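Side-chain contacts in 433aa long hypothetical phosphoribosylglycinamide formyl transferase (Pyrococcus horikoshii, PDB 2DWC), which belongs to the ATP-grasp family of enzymes and carries adenosine-5'-diphosphate in its nucleotide pocket: residues 254-257 and 258-262; 118-121 and 122-125; 413-416 and 417-420; 92-95 and 96-99. One frame throughout, in Å; residues are numbered along the deposited sequence.

Contact 1 (254-257 and 258-262); sequences KAER and EVYRI
One face of the Tyr260 ring is covered by the carbonyl oxygen of Glu256, which sits 3.4 Å above the ring plane and toward its rim, while the phenol oxygen at the ring's far end meets the Glu256 carboxylate. Both residues belong to helix 253-270 of the ATP-grasp part of the protein, spaced i and i+4, one turn apart. Tyr260 OH donates to Glu256 OE2 in a very short hydrogen bond of 2.5 Å, with carboxylate and ring planes turned 78° from each other. The two side chains run alongside one another in the same direction: Glu256 starts with CG anti to the backbone N (chi1 179°) and stays extended, which lays its CG 3.5 Å from Tyr260 CZ and brings the carboxylate level with the hydroxyl. Lys231 of strand 225-238 forms a salt bridge to the same OE2, so two partners grip this oxygen, and both would be expected to favour the ionised acid. Underneath, Tyr260 N is hydrogen-bonded to Glu256 O at 3.1 Å. Val259, whose CG2 lies 3.3 Å from Ala255 O, turns to the sheet and packs on Pro232 and Val287. Farther along, Arg261 holds Glu258 side-on in a salt bridge, NE reaching Glu258 OE2 at 2.9 Å. Arg261 NH2 bonds to Glu258 OE1, and both oxygens lie close to the guanidinium plane but are approached from above the carboxylate plane.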
loop_
_atom_site.group_PDB
_atom_site.type_symbol
_atom_site.label_atom_id
_atom_site.label_comp_id
_atom_site.label_asym_id
_atom_site.label_seq_id
_atom_site.Cartn_x
_atom_site.Cartn_y
_atom_site.Cartn_z
ATOM N N LYS B 254 -16.981 28.342 -3.013
ATOM C CA LYS B 254 -16.336 29.432 -3.755
ATOM C C LYS B 254 -14.827 29.417 -3.519
ATOM O O LYS B 254 -14.039 29.551 -4.455
ATOM C CB LYS B 254 -16.874 30.808 -3.333
ATOM C CG LYS B 254 -18.228 31.112 -3.932
ATOM C CD LYS B 254 -18.590 32.588 -3.831
ATOM C CE LYS B 254 -19.993 32.816 -4.411
ATOM N NZ LYS B 254 -20.333 34.270 -4.531
ATOM N N ALA B 255 -14.428 29.259 -2.265
ATOM C CA ALA B 255 -13.005 29.221 -1.942
ATOM C C ALA B 255 -12.375 28.012 -2.636
ATOM O O ALA B 255 -11.259 28.093 -3.153
ATOM C CB ALA B 255 -12.808 29.124 -0.429
ATOM N N GLU B 256 -13.089 26.890 -2.631
ATOM C CA GLU B 256 -12.573 25.671 -3.248
ATOM C C GLU B 256 -12.276 25.890 -4.723
ATOM O O GLU B 256 -11.223 25.489 -5.233
ATOM C CB GLU B 256 -13.563 24.512 -3.080
ATOM C CG GLU B 256 -13.103 23.214 -3.709
ATOM C CD GLU B 256 -14.126 22.134 -3.597
ATOM O OE1 GLU B 256 -15.142 22.369 -2.914
ATOM O OE2 GLU B 256 -13.935 21.060 -4.196
ATOM N N ARG B 257 -13.189 26.541 -5.435
ATOM C CA ARG B 257 -12.926 26.778 -6.847
ATOM C C ARG B 257 -11.772 27.772 -7.053
ATOM O O ARG B 257 -11.053 27.705 -8.061
ATOM C CB ARG B 257 -14.188 27.289 -7.563
ATOM C CG ARG B 257 -15.373 26.345 -7.428
ATOM C CD ARG B 257 -16.495 26.643 -8.432
ATOM N NE ARG B 257 -16.160 26.102 -9.748
ATOM C CZ ARG B 257 -15.718 26.819 -10.782
ATOM N NH1 ARG B 257 -15.557 28.139 -10.685
ATOM N NH2 ARG B 257 -15.403 26.204 -11.912
ATOM N N GLU B 258 -11.620 28.711 -6.141
ATOM C CA GLU B 258 -10.532 29.689 -6.257
ATOM C C GLU B 258 -9.201 28.954 -5.988
ATOM O O GLU B 258 -8.155 29.272 -6.581
ATOM C CB GLU B 258 -10.737 30.808 -5.238
ATOM C CG GLU B 258 -9.677 31.883 -5.219
ATOM C CD GLU B 258 -9.738 32.825 -6.441
ATOM O OE1 GLU B 258 -9.013 33.837 -6.409
ATOM O OE2 GLU B 258 -10.486 32.551 -7.411
ATOM N N VAL B 259 -9.247 27.983 -5.080
ATOM C CA VAL B 259 -8.028 27.188 -4.771
ATOM C C VAL B 259 -7.595 26.494 -6.059
ATOM O O VAL B 259 -6.423 26.538 -6.433
ATOM C CB VAL B 259 -8.325 26.143 -3.650
ATOM C CG1 VAL B 259 -7.238 25.020 -3.625
ATOM C CG2 VAL B 259 -8.364 26.851 -2.306
ATOM N N TYR B 260 -8.535 25.873 -6.770
ATOM C CA TYR B 260 -8.196 25.201 -8.030
ATOM C C TYR B 260 -7.698 26.214 -9.060
ATOM O O TYR B 260 -6.744 25.954 -9.772
ATOM C CB TYR B 260 -9.399 24.464 -8.642
ATOM C CG TYR B 260 -10.018 23.397 -7.745
ATOM C CD1 TYR B 260 -11.382 23.087 -7.818
ATOM C CD2 TYR B 260 -9.236 22.705 -6.808
ATOM C CE1 TYR B 260 -11.947 22.127 -6.984
ATOM C CE2 TYR B 260 -9.794 21.741 -5.955
ATOM C CZ TYR B 260 -11.137 21.456 -6.039
ATOM O OH TYR B 260 -11.682 20.551 -5.151
ATOM N N ARG B 261 -8.349 27.374 -9.154
ATOM C CA ARG B 261 -7.918 28.364 -10.130
ATOM C C ARG B 261 -6.477 28.844 -9.887
ATOM O O ARG B 261 -5.676 28.964 -10.837
ATOM C CB ARG B 261 -8.893 29.578 -10.083
ATOM C CG ARG B 261 -8.667 30.618 -11.200
ATOM C CD ARG B 261 -9.492 31.911 -10.962
ATOM N NE ARG B 261 -8.967 32.745 -9.877
ATOM C CZ ARG B 261 -7.859 33.480 -9.957
ATOM N NH1 ARG B 261 -7.136 33.492 -11.077
ATOM N NH2 ARG B 261 -7.485 34.224 -8.919
ATOM N N ILE B 262 -6.166 29.146 -8.632
ATOM C CA ILE B 262 -4.829 29.640 -8.257
ATOM C C ILE B 262 -3.791 28.534 -8.485
ATOM O O ILE B 262 -2.710 28.776 -9.062
ATOM C CB ILE B 262 -4.832 30.104 -6.786
ATOM C CG1 ILE B 262 -5.546 31.468 -6.713
ATOM C CG2 ILE B 262 -3.404 30.242 -6.243
ATOM C CD1 ILE B 262 -5.889 31.906 -5.366
#

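Contact 2 (118-121 and 122-125); sequences AMHR and ERLR. With ADP (adenosine-5'-diphosphate), chain H.
The chain is extended at His120 (phi -124°, psi 113°) and then winds into helix 121-132, whose first turn is tied by Leu124 N to His120 O at 2.9 Å. His120 is the N-cap, and its imidazole does the capping: ND1 accepts from Arg123 N at 3.3 Å and, weakly, from Glu122 N. A chi1 of -166° places the ring on the carbonyl side, beside the helix start, where CE1 also rests 3.4 Å from Glu122 CB. Arg123 folds back across His120 at about a right angle, and His120 CB, the carbon that carries the imidazole, lies over one face of the guanidinium, 3.3 Å from Arg123 CZ. Met119 runs beside the same arginine, with SD at the guanidinium edge, 3.2 Å from Arg123 NH2. The polar end of Arg123 is held by Trp116, through a hydrogen bond to its carbonyl and a cation-pi contact with its ring. Arg121, stretched from CG to NE, leaves the helix start for the nucleotide pocket; its NE is fixed by Ala163 O. At its far end NH2 donates to ADP O3B at 2.6 Å, and NH1 adds a weak bond to that same oxygen, which lies in the guanidinium plane.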
loop_
_atom_site.group_PDB
_atom_site.type_symbol
_atom_site.label_atom_id
_atom_site.label_comp_id
_atom_site.label_asym_id
_atom_site.label_seq_id
_atom_site.Cartn_x
_atom_site.Cartn_y
_atom_site.Cartn_z
ATOM N N ALA B 118 11.498 26.924 -6.518
ATOM C CA ALA B 118 10.849 26.744 -5.228
ATOM C C ALA B 118 11.744 26.831 -4.020
ATOM O O ALA B 118 11.271 27.064 -2.900
ATOM C CB ALA B 118 10.070 25.392 -5.214
ATOM N N MET B 119 13.038 26.667 -4.206
ATOM C CA MET B 119 13.900 26.714 -3.046
ATOM C C MET B 119 14.407 28.109 -2.679
ATOM O O MET B 119 15.131 28.264 -1.704
ATOM C CB MET B 119 15.065 25.757 -3.256
ATOM C CG MET B 119 15.925 26.078 -4.427
ATOM S SD MET B 119 17.118 27.297 -3.897
ATOM C CE MET B 119 18.074 26.295 -2.654
ATOM N N HIS B 120 14.001 29.107 -3.456
ATOM C CA HIS B 120 14.428 30.499 -3.239
ATOM C C HIS B 120 13.158 31.345 -3.089
ATOM O O HIS B 120 12.416 31.532 -4.060
ATOM C CB HIS B 120 15.238 30.945 -4.448
ATOM C CG HIS B 120 16.003 32.215 -4.233
ATOM N ND1 HIS B 120 15.397 33.455 -4.183
ATOM C CD2 HIS B 120 17.331 32.439 -4.083
ATOM C CE1 HIS B 120 16.320 34.388 -4.019
ATOM N NE2 HIS B 120 17.503 33.798 -3.956
ATOM N N ARG B 121 12.930 31.887 -1.894
ATOM C CA ARG B 121 11.697 32.624 -1.658
ATOM C C ARG B 121 11.436 33.789 -2.606
ATOM O O ARG B 121 10.277 34.093 -2.906
ATOM C CB ARG B 121 11.604 33.101 -0.204
ATOM C CG ARG B 121 11.626 31.996 0.837
ATOM C CD ARG B 121 11.209 32.587 2.145
ATOM N NE ARG B 121 11.477 31.707 3.265
ATOM C CZ ARG B 121 10.667 30.740 3.674
ATOM N NH1 ARG B 121 9.517 30.509 3.050
ATOM N NH2 ARG B 121 11.004 30.025 4.742
ATOM N N GLU B 122 12.494 34.431 -3.100
ATOM C CA GLU B 122 12.302 35.549 -4.023
ATOM C C GLU B 122 11.959 35.055 -5.433
ATOM O O GLU B 122 11.049 35.555 -6.080
ATOM C CB GLU B 122 13.554 36.438 -4.077
ATOM C CG GLU B 122 13.359 37.595 -5.051
ATOM C CD GLU B 122 14.505 38.592 -5.023
ATOM O OE1 GLU B 122 14.371 39.654 -5.661
ATOM O OE2 GLU B 122 15.522 38.302 -4.373
ATOM N N ARG B 123 12.692 34.059 -5.923
ATOM C CA ARG B 123 12.374 33.547 -7.239
ATOM C C ARG B 123 10.928 33.006 -7.242
ATOM O O ARG B 123 10.183 33.197 -8.194
ATOM C CB ARG B 123 13.355 32.434 -7.638
ATOM C CG ARG B 123 14.811 32.901 -7.784
ATOM C CD ARG B 123 15.676 31.850 -8.508
ATOM N NE ARG B 123 15.987 30.674 -7.687
ATOM C CZ ARG B 123 17.173 30.446 -7.117
ATOM N NH1 ARG B 123 18.164 31.317 -7.278
ATOM N NH2 ARG B 123 17.378 29.345 -6.394
ATOM N N LEU B 124 10.545 32.346 -6.161
ATOM C CA LEU B 124 9.207 31.768 -6.074
ATOM C C LEU B 124 8.119 32.837 -6.008
ATOM O O LEU B 124 7.159 32.805 -6.776
ATOM C CB LEU B 124 9.098 30.880 -4.843
ATOM C CG LEU B 124 7.765 30.144 -4.719
ATOM C CD1 LEU B 124 7.490 29.377 -6.024
ATOM C CD2 LEU B 124 7.823 29.215 -3.506
ATOM N N ARG B 125 8.278 33.773 -5.077
ATOM C CA ARG B 125 7.277 34.827 -4.925
ATOM C C ARG B 125 7.128 35.606 -6.221
ATOM O O ARG B 125 6.012 35.881 -6.668
ATOM C CB ARG B 125 7.649 35.755 -3.753
ATOM C CG ARG B 125 6.604 36.870 -3.466
ATOM C CD ARG B 125 5.145 36.375 -3.380
ATOM N NE ARG B 125 4.900 35.390 -2.306
ATOM C CZ ARG B 125 4.374 35.674 -1.122
ATOM N NH1 ARG B 125 4.036 36.923 -0.828
ATOM N NH2 ARG B 125 4.138 34.700 -0.250
HETATM P PB ADP H . 8.103 27.254 5.477
HETATM O O1B ADP H . 8.214 26.236 4.409
HETATM O O2B ADP H . 7.474 26.919 6.922
HETATM O O3B ADP H . 9.024 28.573 5.492
HETATM P PA ADP H . 6.443 29.515 5.455
HETATM O O1A ADP H . 7.555 30.137 6.209
HETATM O O2A ADP H . 6.100 30.355 4.127
HETATM O O3A ADP H . 6.789 28.024 4.956
HETATM O "O5'" ADP H . 5.098 29.425 6.329
HETATM C "C5'" ADP H . 5.089 28.714 7.569
HETATM C "C4'" ADP H . 3.832 29.100 8.348
HETATM O "O4'" ADP H . 3.920 30.423 8.902
HETATM C "C3'" ADP H . 2.644 29.157 7.388
HETATM O "O3'" ADP H . 2.154 27.830 7.173
HETATM C "C2'" ADP H . 1.685 29.928 8.291
HETATM O "O2'" ADP H . 1.284 29.092 9.379
HETATM C "C1'" ADP H . 2.617 31.027 8.802
HETATM N N9 ADP H . 2.716 32.137 7.826
HETATM C C8 ADP H . 3.657 32.295 6.901
HETATM N N7 ADP H . 3.432 33.423 6.225
HETATM C C5 ADP H . 2.345 33.986 6.728
HETATM C C6 ADP H . 1.626 35.144 6.437
HETATM N N6 ADP H . 2.047 35.979 5.494
HETATM N N1 ADP H . 0.522 35.415 7.149
HETATM C C2 ADP H . 0.114 34.613 8.115
HETATM N N3 ADP H . 0.774 33.508 8.420
HETATM C C4 ADP H . 1.881 33.170 7.751
#

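Contact 3 (413-416 and 417-420); sequences LRTR and SSDW. With SO4 (sulfate ion), chain G.
A beta-hairpin joins strands 412-414 and 421-422, and its turn is closed by Thr415 and Ser418. Thr415 N donates to Ser418 OG at 2.9 Å, and a weak bond returns from Ser418 N to Thr415 O. The serine hydroxyl in turn donates to Asp419 O, so it is both acceptor and donor within the turn, while Thr415 OG1 is hydrogen-bonded to the carbonyl oxygen of Ser353. On the hairpin's face Arg414 lies over the indole of Trp420. With CG between the backbone N and the carbonyl carbon (chi1 77°), the aliphatic chain passes over the ring: CG stands 3.5 Å from the centroid of the six-membered ring, almost on its normal, a CH-pi contact. The guanidinium plane is 79° from the ring plane, so the head stands steeply to the indole instead of stacking flat on it, while CG and CD lie over the face. Arg414 NH1 is bonded to Thr415 O at 2.9 Å, which fixes the rotation of the head and turns the other two nitrogens toward a sulfate ion. NE and NH2 both donate to sulfate O3. Trp420 NE1 gives sulfate O2 a bond of 2.8 Å. Within the turn, Arg416 NE forms a salt bridge with Asp17 of the second subunit. Although the sulfate probably comes from the crystallisation liquor, three N-H groups converging on it, with Arg358 near Arg414, are consistent with a surface patch able to hold an anion.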
loop_
_atom_site.group_PDB
_atom_site.type_symbol
_atom_site.label_atom_id
_atom_site.label_comp_id
_atom_site.label_asym_id
_atom_site.label_seq_id
_atom_site.Cartn_x
_atom_site.Cartn_y
_atom_site.Cartn_z
ATOM N N LEU B 413 7.282 6.464 22.784
ATOM C CA LEU B 413 8.500 6.017 22.095
ATOM C C LEU B 413 9.743 6.082 22.947
ATOM O O LEU B 413 9.840 6.904 23.875
ATOM C CB LEU B 413 8.776 6.903 20.855
ATOM C CG LEU B 413 7.673 7.756 20.238
ATOM C CD1 LEU B 413 8.235 8.616 19.111
ATOM C CD2 LEU B 413 6.583 6.853 19.702
ATOM N N ARG B 414 10.709 5.216 22.647
ATOM C CA ARG B 414 11.987 5.314 23.333
ATOM C C ARG B 414 13.041 4.832 22.363
ATOM O O ARG B 414 12.711 4.334 21.282
ATOM C CB ARG B 414 12.044 4.479 24.612
ATOM C CG ARG B 414 12.236 2.950 24.442
ATOM C CD ARG B 414 12.743 2.412 25.811
ATOM N NE ARG B 414 12.858 0.949 25.911
ATOM C CZ ARG B 414 13.893 0.234 25.479
ATOM N NH1 ARG B 414 14.923 0.834 24.886
ATOM N NH2 ARG B 414 13.920 -1.084 25.683
ATOM N N THR B 415 14.308 5.025 22.714
ATOM C CA THR B 415 15.377 4.522 21.849
ATOM C C THR B 415 16.220 3.605 22.705
ATOM O O THR B 415 15.922 3.378 23.876
ATOM C CB THR B 415 16.219 5.647 21.262
ATOM O OG1 THR B 415 16.817 6.391 22.326
ATOM C CG2 THR B 415 15.329 6.598 20.453
ATOM N N ARG B 416 17.297 3.094 22.131
ATOM C CA ARG B 416 18.146 2.132 22.793
ATOM C C ARG B 416 18.710 2.681 24.088
ATOM O O ARG B 416 18.873 1.945 25.070
ATOM C CB ARG B 416 19.273 1.780 21.796
ATOM C CG ARG B 416 20.259 0.845 22.194
ATOM C CD ARG B 416 21.039 0.388 20.953
ATOM N NE ARG B 416 21.004 -1.052 21.077
ATOM C CZ ARG B 416 21.489 -1.710 22.125
ATOM N NH1 ARG B 416 22.082 -1.043 23.122
ATOM N NH2 ARG B 416 21.289 -3.009 22.227
ATOM N N SER B 417 18.977 3.980 24.076
ATOM C CA SER B 417 19.557 4.691 25.197
ATOM C C SER B 417 18.680 5.843 25.723
ATOM O O SER B 417 19.181 6.934 25.991
ATOM C CB SER B 417 20.917 5.256 24.776
ATOM O OG SER B 417 20.744 6.240 23.755
ATOM N N SER B 418 17.377 5.623 25.846
ATOM C CA SER B 418 16.500 6.662 26.377
ATOM C C SER B 418 15.382 5.983 27.131
ATOM O O SER B 418 15.248 4.756 27.088
ATOM C CB SER B 418 15.885 7.515 25.269
ATOM O OG SER B 418 14.641 6.961 24.848
ATOM N N ASP B 419 14.584 6.775 27.843
ATOM C CA ASP B 419 13.452 6.202 28.550
ATOM C C ASP B 419 12.261 6.477 27.663
ATOM O O ASP B 419 12.384 7.160 26.651
ATOM C CB ASP B 419 13.233 6.883 29.910
ATOM C CG ASP B 419 14.358 6.604 30.899
ATOM O OD1 ASP B 419 14.838 5.443 30.963
ATOM O OD2 ASP B 419 14.747 7.549 31.619
ATOM N N TRP B 420 11.109 5.944 28.054
ATOM C CA TRP B 420 9.877 6.135 27.304
ATOM C C TRP B 420 9.320 7.565 27.440
ATOM O O TRP B 420 9.355 8.155 28.517
ATOM C CB TRP B 420 8.853 5.116 27.790
ATOM C CG TRP B 420 9.231 3.691 27.479
ATOM C CD1 TRP B 420 9.748 2.754 28.333
ATOM C CD2 TRP B 420 9.024 3.024 26.227
ATOM N NE1 TRP B 420 9.856 1.527 27.688
ATOM C CE2 TRP B 420 9.418 1.672 26.394
ATOM C CE3 TRP B 420 8.536 3.440 24.979
ATOM C CZ2 TRP B 420 9.329 0.728 25.344
ATOM C CZ3 TRP B 420 8.451 2.505 23.948
ATOM C CH2 TRP B 420 8.842 1.177 24.136
HETATM S S SO4 G . 11.128 -1.858 28.257
HETATM O O1 SO4 G . 12.443 -1.699 28.960
HETATM O O2 SO4 G . 10.100 -0.977 28.904
HETATM O O3 SO4 G . 11.282 -1.478 26.813
HETATM O O4 SO4 G . 10.686 -3.289 28.337
#

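Contact 4 (92-95 and 96-99); sequences AINL and DALF
Asn94 OD1 accepts from Ala97 N at 2.8 Å, the side-chain cap on the first turn of helix 95-103. The N-H comes in 21° off the plane of the amide carbonyl, at a bond angle of 149°. A chi1 of -174° turns the amide of this N-cap residue away from its own backbone N and back along the helix start, and OD1 also comes 3.6 Å from Ala97 CB. Its other end is anchored as well: ND2 is hydrogen-bonded to Met69 O, which holds the amide from both sides of its CG. Behind the cap the backbone bonds begin loosely, Leu98 N reaching Asn94 O only weakly at 3.5 Å, and tighten at Phe99 N to Leu95 O, 3.2 Å. That carbonyl oxygen is also close to the phenyl group, 3.2 Å from Phe99 CD1. One residue before the cap, Ile93 crosses Leu98 at about a right angle, its CG2 methyl 4.2 Å from Leu98 CG. Both of these apolar chains rest on Leu25 of strand 21-25 in the parallel sheet. Ala97 and Ile93 also touch Leu74 of helix 71-81, whereas Leu95 and Phe99 meet helix 112-118, where the Phe99 ring makes an edge-to-face pair with Trp116.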
loop_
_atom_site.group_PDB
_atom_site.type_symbol
_atom_site.label_atom_id
_atom_site.label_comp_id
_atom_site.label_asym_id
_atom_site.label_seq_id
_atom_site.Cartn_x
_atom_site.Cartn_y
_atom_site.Cartn_z
ATOM N N ALA B 92 17.317 19.908 -0.535
ATOM C CA ALA B 92 18.779 19.866 -0.343
ATOM C C ALA B 92 19.504 18.879 -1.255
ATOM O O ALA B 92 20.113 17.899 -0.821
ATOM C CB ALA B 92 19.107 19.578 1.101
ATOM N N ILE B 93 19.396 19.149 -2.540
ATOM C CA ILE B 93 20.038 18.350 -3.549
ATOM C C ILE B 93 20.847 19.330 -4.397
ATOM O O ILE B 93 20.483 20.495 -4.540
ATOM C CB ILE B 93 18.986 17.616 -4.410
ATOM C CG1 ILE B 93 18.350 16.481 -3.598
ATOM C CG2 ILE B 93 19.612 17.064 -5.658
ATOM C CD1 ILE B 93 17.067 15.986 -4.213
ATOM N N ASN B 94 21.958 18.879 -4.952
ATOM C CA ASN B 94 22.744 19.770 -5.796
ATOM C C ASN B 94 21.899 20.211 -6.995
ATOM O O ASN B 94 21.511 19.385 -7.837
ATOM C CB ASN B 94 24.005 19.050 -6.284
ATOM C CG ASN B 94 24.945 19.974 -7.053
ATOM O OD1 ASN B 94 24.639 20.411 -8.172
ATOM N ND2 ASN B 94 26.098 20.275 -6.449
ATOM N N LEU B 95 21.615 21.522 -7.098
ATOM C CA LEU B 95 20.766 21.992 -8.209
ATOM C C LEU B 95 21.446 21.973 -9.576
ATOM O O LEU B 95 20.810 21.665 -10.588
ATOM C CB LEU B 95 20.221 23.398 -7.888
ATOM C CG LEU B 95 19.511 23.569 -6.548
ATOM C CD1 LEU B 95 19.255 25.085 -6.330
ATOM C CD2 LEU B 95 18.197 22.756 -6.501
ATOM N N ASP B 96 22.737 22.295 -9.642
ATOM C CA ASP B 96 23.427 22.207 -10.926
ATOM C C ASP B 96 23.331 20.765 -11.467
ATOM O O ASP B 96 23.228 20.541 -12.659
ATOM C CB ASP B 96 24.926 22.542 -10.782
ATOM C CG ASP B 96 25.190 24.042 -10.661
ATOM O OD1 ASP B 96 24.243 24.835 -10.811
ATOM O OD2 ASP B 96 26.349 24.420 -10.408
ATOM N N ALA B 97 23.410 19.781 -10.582
ATOM C CA ALA B 97 23.343 18.405 -11.056
ATOM C C ALA B 97 22.025 18.147 -11.768
ATOM O O ALA B 97 21.995 17.530 -12.833
ATOM C CB ALA B 97 23.492 17.395 -9.863
ATOM N N LEU B 98 20.926 18.565 -11.138
ATOM C CA LEU B 98 19.610 18.354 -11.752
ATOM C C LEU B 98 19.549 18.992 -13.148
ATOM O O LEU B 98 19.038 18.380 -14.095
ATOM C CB LEU B 98 18.494 18.903 -10.830
ATOM C CG LEU B 98 18.382 18.262 -9.440
ATOM C CD1 LEU B 98 17.173 18.908 -8.675
ATOM C CD2 LEU B 98 18.197 16.739 -9.567
ATOM N N PHE B 99 20.083 20.200 -13.307
ATOM C CA PHE B 99 20.011 20.831 -14.629
ATOM C C PHE B 99 20.876 20.064 -15.607
ATOM O O PHE B 99 20.511 19.935 -16.771
ATOM C CB PHE B 99 20.506 22.300 -14.598
ATOM C CG PHE B 99 19.508 23.279 -13.992
ATOM C CD1 PHE B 99 19.685 23.791 -12.716
ATOM C CD2 PHE B 99 18.414 23.707 -14.741
ATOM C CE1 PHE B 99 18.803 24.718 -12.187
ATOM C CE2 PHE B 99 17.507 24.648 -14.218
ATOM C CZ PHE B 99 17.703 25.149 -12.956
#

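Overall arrangement
Contacts 2 and 4 are neighbours, their centres about 16 Å apart, and they touch where Met119 SD packs 3.9 Å from Leu95 CD1. Trp116 links them further, engaging Arg123 of contact 2 and Phe99 of contact 4, so the two capped helix starts both meet around Trp116 of helix 112-118. Contact 2 alone reaches the nucleotide, through Arg121. Contact 1, with its centre about 22 Å from that of contact 2, lies on helix 253-270, and the nearest atoms of the two are about 11 Å apart. Contact 3 lies farthest off, across the chain's centre from contact 1 with about 45 Å between their centres, and it faces the second subunit.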